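Local coordinates for protein RnfH (Haemophilus influenzae, PDB 2HJ1) that is of unknown function but belongs to the RnfH family of ubiquitin-like proteins and forms a dimer by three-dimensional domain swapping, at the interface of chains A and B. Coordinates in Å, arbitrary orientation; residue numbers count along the deposited sequence, not the author numbering. Chains: chain A/B, Hypothetical protein.

Contact 1: the interface of chains A and B. Residues chain A 69-70, 72-74; chain B 36-38.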
loop_
_atom_site.group_PDB
_atom_site.type_symbol
_atom_site.label_atom_id
_atom_site.label_comp_id
_atom_site.label_asym_id
_atom_site.label_seq_id
_atom_site.Cartn_x
_atom_site.Cartn_y
_atom_site.Cartn_z
ATOM N N LYS A 69 0.461 -1.259 12.225
ATOM C CA LYS A 69 -0.116 -1.352 13.573
ATOM C C LYS A 69 -1.630 -1.216 13.572
ATOM O O LYS A 69 -2.198 -0.379 12.821
ATOM C CB LYS A 69 0.516 -0.317 14.521
ATOM C CG LYS A 69 2.043 -0.552 14.704
ATOM C CD LYS A 69 2.687 0.571 15.479
ATOM C CE LYS A 69 4.198 0.330 15.608
ATOM N NZ LYS A 69 4.835 1.510 16.303
ATOM N N LEU A 70 -2.285 -2.023 14.416
ATOM C CA LEU A 70 -3.745 -1.971 14.526
ATOM C C LEU A 70 -4.175 -0.607 14.968
ATOM O O LEU A 70 -5.317 -0.201 14.752
ATOM C CB LEU A 70 -4.322 -3.053 15.444
ATOM C CG LEU A 70 -4.183 -4.463 14.831
ATOM C CD1 LEU A 70 -4.754 -5.515 15.787
ATOM C CD2 LEU A 70 -4.941 -4.548 13.496
ATOM N N ASP A 72 -2.674 2.282 13.880
ATOM C CA ASP A 72 -2.515 3.260 12.795
ATOM C C ASP A 72 -3.849 3.919 12.383
ATOM O O ASP A 72 -4.921 3.261 12.274
ATOM C CB ASP A 72 -1.815 2.623 11.588
ATOM C CG ASP A 72 -0.342 2.298 11.870
ATOM O OD1 ASP A 72 0.203 2.804 12.885
ATOM O OD2 ASP A 72 0.296 1.553 11.085
ATOM N N VAL A 73 -3.792 5.236 12.192
ATOM C CA VAL A 73 -4.977 5.985 11.816
ATOM C C VAL A 73 -5.038 5.934 10.278
ATOM O O VAL A 73 -4.043 6.178 9.588
ATOM C CB VAL A 73 -4.950 7.451 12.387
ATOM C CG1 VAL A 73 -6.165 8.230 11.954
ATOM C CG2 VAL A 73 -4.872 7.418 13.930
ATOM N N LEU A 74 -6.194 5.554 9.755
ATOM C CA LEU A 74 -6.368 5.416 8.307
ATOM C C LEU A 74 -6.380 6.783 7.618
ATOM O O LEU A 74 -6.892 7.752 8.176
ATOM C CB LEU A 74 -7.674 4.674 8.036
ATOM C CG LEU A 74 -7.601 3.179 8.407
ATOM C CD1 LEU A 74 -8.992 2.513 8.378
ATOM C CD2 LEU A 74 -6.595 2.428 7.501
ATOM N N ILE B 36 -10.650 7.125 12.303
ATOM C CA ILE B 36 -10.789 5.662 12.505
ATOM C C ILE B 36 -9.406 4.945 12.387
ATOM O O ILE B 36 -8.549 5.320 11.579
ATOM C CB ILE B 36 -11.920 5.091 11.528
ATOM C CG1 ILE B 36 -12.263 3.641 11.807
ATOM C CG2 ILE B 36 -11.505 5.199 10.081
ATOM C CD1 ILE B 36 -13.504 3.143 11.051
ATOM N N THR B 37 -9.169 3.911 13.204
ATOM C CA THR B 37 -7.932 3.171 13.107
ATOM C C THR B 37 -8.128 1.912 12.261
ATOM O O THR B 37 -9.255 1.502 12.024
ATOM C CB THR B 37 -7.497 2.668 14.493
ATOM O OG1 THR B 37 -8.618 1.975 15.035
ATOM C CG2 THR B 37 -7.118 3.872 15.421
ATOM N N VAL B 38 -7.027 1.270 11.882
ATOM C CA VAL B 38 -7.083 -0.053 11.239
ATOM C C VAL B 38 -8.003 -1.046 11.978
ATOM O O VAL B 38 -8.887 -1.641 11.384
ATOM C CB VAL B 38 -5.676 -0.622 11.160
ATOM C CG1 VAL B 38 -5.672 -2.007 10.599
ATOM C CG2 VAL B 38 -4.748 0.355 10.293
HETATM O O HOH W 1 -8.963 7.594 9.641
#
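With CG1 anti to the backbone N (chi1 176°), B:Val38 sends its two methyls to different parts of chain A: CG1 to the side chain of A:Leu70, CG2 to the carbonyl O and CB of A:Asp72 and to CD2 of A:Leu74, with the carbonyl O of A:Lys69 also nearby. A:Leu74 answers with CG anti to its own carbonyl carbon, which lays its branched end over the backbone of B:Thr37 and B:Val38. The contact is a short antiparallel bridge, A:Val73 facing B:Thr37, between a loop of chain A and the turn leading into helix 38-45 of chain B.

Two backbone bonds define the register. The amide N of B:Val38 gives its hydrogen to the carbonyl O of A:Asp72 at 2.9 Å. The amide N of A:Leu74 gives its own to the carbonyl O of B:Ile36 at 3.0 Å. The latter is the straighter, at 170° at the hydrogen. The first bond uses the N at the start of helix 38-45, an amide that normally has no acceptor within its own helix, so the partner chain supplies one.

Apolar contacts lie beside this ladder. The side chain of A:Leu74 crosses that of B:Val38 at about a right angle, its CD2 at 3.9 Å from CG2 of B:Val38. A:Leu70 also meets B:Val38 at roughly a right angle, through CD2 and CG1. At the B:Ile36 end, CD1 of A:Leu74 reaches CG2 of B:Ile36 at 4.1 Å.

Within chain A, the side chain of A:Asp72 closes the turn that presents its carbonyl: its carboxylate OD2 accepts from the backbone N of A:Lys69 at 3.0 Å. The N-H approaches from well above the carboxylate plane, 68° out of it. Also at the B:Ile36 end, a water lies 3.0 Å from the carbonyl O of B:Ile36 and near the carbonyl O of A:Leu74.

Contact 2: the interface of chains A and B. Residues chain A 15, 37-38, 41; chain B 74-75, 78, 80.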
loop_
_atom_site.group_PDB
_atom_site.type_symbol
_atom_site.label_atom_id
_atom_site.label_comp_id
_atom_site.label_asym_id
_atom_site.label_seq_id
_atom_site.Cartn_x
_atom_site.Cartn_y
_atom_site.Cartn_z
ATOM N N ILE A 15 14.097 -0.993 1.132
ATOM C CA ILE A 15 12.877 -0.630 0.416
ATOM C C ILE A 15 12.888 -1.244 -0.936
ATOM O O ILE A 15 13.924 -1.724 -1.416
ATOM C CB ILE A 15 12.712 0.923 0.239
ATOM C CG1 ILE A 15 13.880 1.511 -0.577
ATOM C CG2 ILE A 15 12.505 1.583 1.583
ATOM C CD1 ILE A 15 13.645 2.906 -1.137
ATOM N N THR A 37 12.602 10.582 1.658
ATOM C CA THR A 37 11.248 10.728 1.126
ATOM C C THR A 37 11.057 9.822 -0.059
ATOM O O THR A 37 12.017 9.300 -0.602
ATOM C CB THR A 37 10.950 12.176 0.682
ATOM O OG1 THR A 37 11.838 12.549 -0.390
ATOM C CG2 THR A 37 11.082 13.151 1.874
ATOM N N VAL A 38 9.800 9.606 -0.445
ATOM C CA VAL A 38 9.499 8.813 -1.640
ATOM C C VAL A 38 10.219 9.387 -2.865
ATOM O O VAL A 38 10.799 8.647 -3.666
ATOM C CB VAL A 38 7.970 8.797 -1.927
ATOM C CG1 VAL A 38 7.675 8.110 -3.258
ATOM C CG2 VAL A 38 7.224 8.160 -0.726
ATOM N N ALA A 41 13.973 8.676 -2.967
ATOM C CA ALA A 41 14.161 7.271 -3.301
ATOM C C ALA A 41 14.003 7.062 -4.794
ATOM O O ALA A 41 14.796 6.360 -5.413
ATOM C CB ALA A 41 13.165 6.362 -2.490
ATOM N N LEU B 74 9.842 7.366 3.915
ATOM C CA LEU B 74 9.762 5.904 3.810
ATOM C C LEU B 74 10.142 5.207 5.112
ATOM O O LEU B 74 10.890 5.763 5.925
ATOM C CB LEU B 74 10.643 5.382 2.684
ATOM C CG LEU B 74 10.108 5.770 1.304
ATOM C CD1 LEU B 74 11.273 5.733 0.363
ATOM C CD2 LEU B 74 9.007 4.819 0.833
ATOM N N LYS B 75 9.629 3.987 5.277
ATOM C CA LYS B 75 9.919 3.144 6.428
ATOM C C LYS B 75 10.457 1.803 5.955
ATOM O O LYS B 75 10.311 1.420 4.774
ATOM C CB LYS B 75 8.669 2.997 7.297
ATOM C CG LYS B 75 8.407 4.251 8.167
ATOM C CD LYS B 75 6.932 4.419 8.633
ATOM C CE LYS B 75 6.580 3.643 9.956
ATOM N NZ LYS B 75 5.228 4.029 10.550
ATOM N N ASP B 78 9.022 -0.705 3.057
ATOM C CA ASP B 78 8.098 -0.030 2.126
ATOM C C ASP B 78 8.419 -0.409 0.689
ATOM O O ASP B 78 9.585 -0.570 0.320
ATOM C CB ASP B 78 8.127 1.480 2.282
ATOM C CG ASP B 78 7.257 1.973 3.430
ATOM O OD1 ASP B 78 6.455 1.195 4.028
ATOM O OD2 ASP B 78 7.380 3.175 3.760
ATOM N N ILE B 80 7.447 1.131 -3.104
ATOM C CA ILE B 80 6.874 2.170 -3.937
ATOM C C ILE B 80 6.425 1.489 -5.209
ATOM O O ILE B 80 7.233 0.842 -5.904
ATOM C CB ILE B 80 7.958 3.242 -4.282
ATOM C CG1 ILE B 80 8.510 3.898 -3.004
ATOM C CG2 ILE B 80 7.440 4.238 -5.351
ATOM C CD1 ILE B 80 9.781 4.709 -3.215
#
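Strand 12-21 and the first turn of helix 38-45 of chain A receive the loop at 74-78 and the start of strand 79-83 of chain B. The evidence for an apolar junction is the convergence of branched side chains: B:Leu74 and B:Ile80 point towards the helix, while A:Ile15 comes from the strand.

A:Ala41 lies where both leucine and isoleucine ends meet the helix. Its CB is 3.5 Å from CD1 of B:Leu74, tighter than usual for two carbons, and 3.8 Å from CD1 of B:Ile80. The small side chain probably allows both ends to come close to the helix.

The two methyls of A:Val38 divide their partners. CG1 touches CD1 of B:Ile80 at 4.0 Å, the side chains sliding past each other in opposite directions, whereas CG2 faces B:Leu74. CD1 of B:Ile80 thus bears on two helix residues, A:Val38 and A:Ala41.

A:Ile15 places CG1 between its backbone N and carbonyl carbon (chi1 61°), and from there CD1 meets CD1 of B:Leu74 at 4.0 Å. Its side chain also crosses that leucine at about a right angle. On the strand side, CB of A:Ile15 packs 3.5 Å from the carbonyl O of B:Asp78.

Behind this surface the carboxylate OD2 of B:Asp78 accepts from the backbone N of B:Lys75 at 2.8 Å, tilted 58° above the carboxylate plane, a bond that closes the turn following B:Leu74. The site seats the exchanged segment of chain B on the strand and helix of chain A, and so probably helps hold the domain-swapped dimer together.

The C-alpha centres of contact 1 and contact 2 lie about 20 Å apart, on opposite halves of the two-fold symmetric dimer. B:Thr37, B:Val38 and A:Leu74 of contact 1 recur as A:Thr37, A:Val38 and B:Leu74 in contact 2. The two are therefore overlapping samples of equivalent junctions, contact 1 showing mostly the backbone pairing and contact 2 the apolar packing beside it. Each chain sends a segment that includes residues 69-80 to the partner's helix 38-45, and in contact 2 also to strand 12-21; this reciprocity fits the domain-swapped dimer.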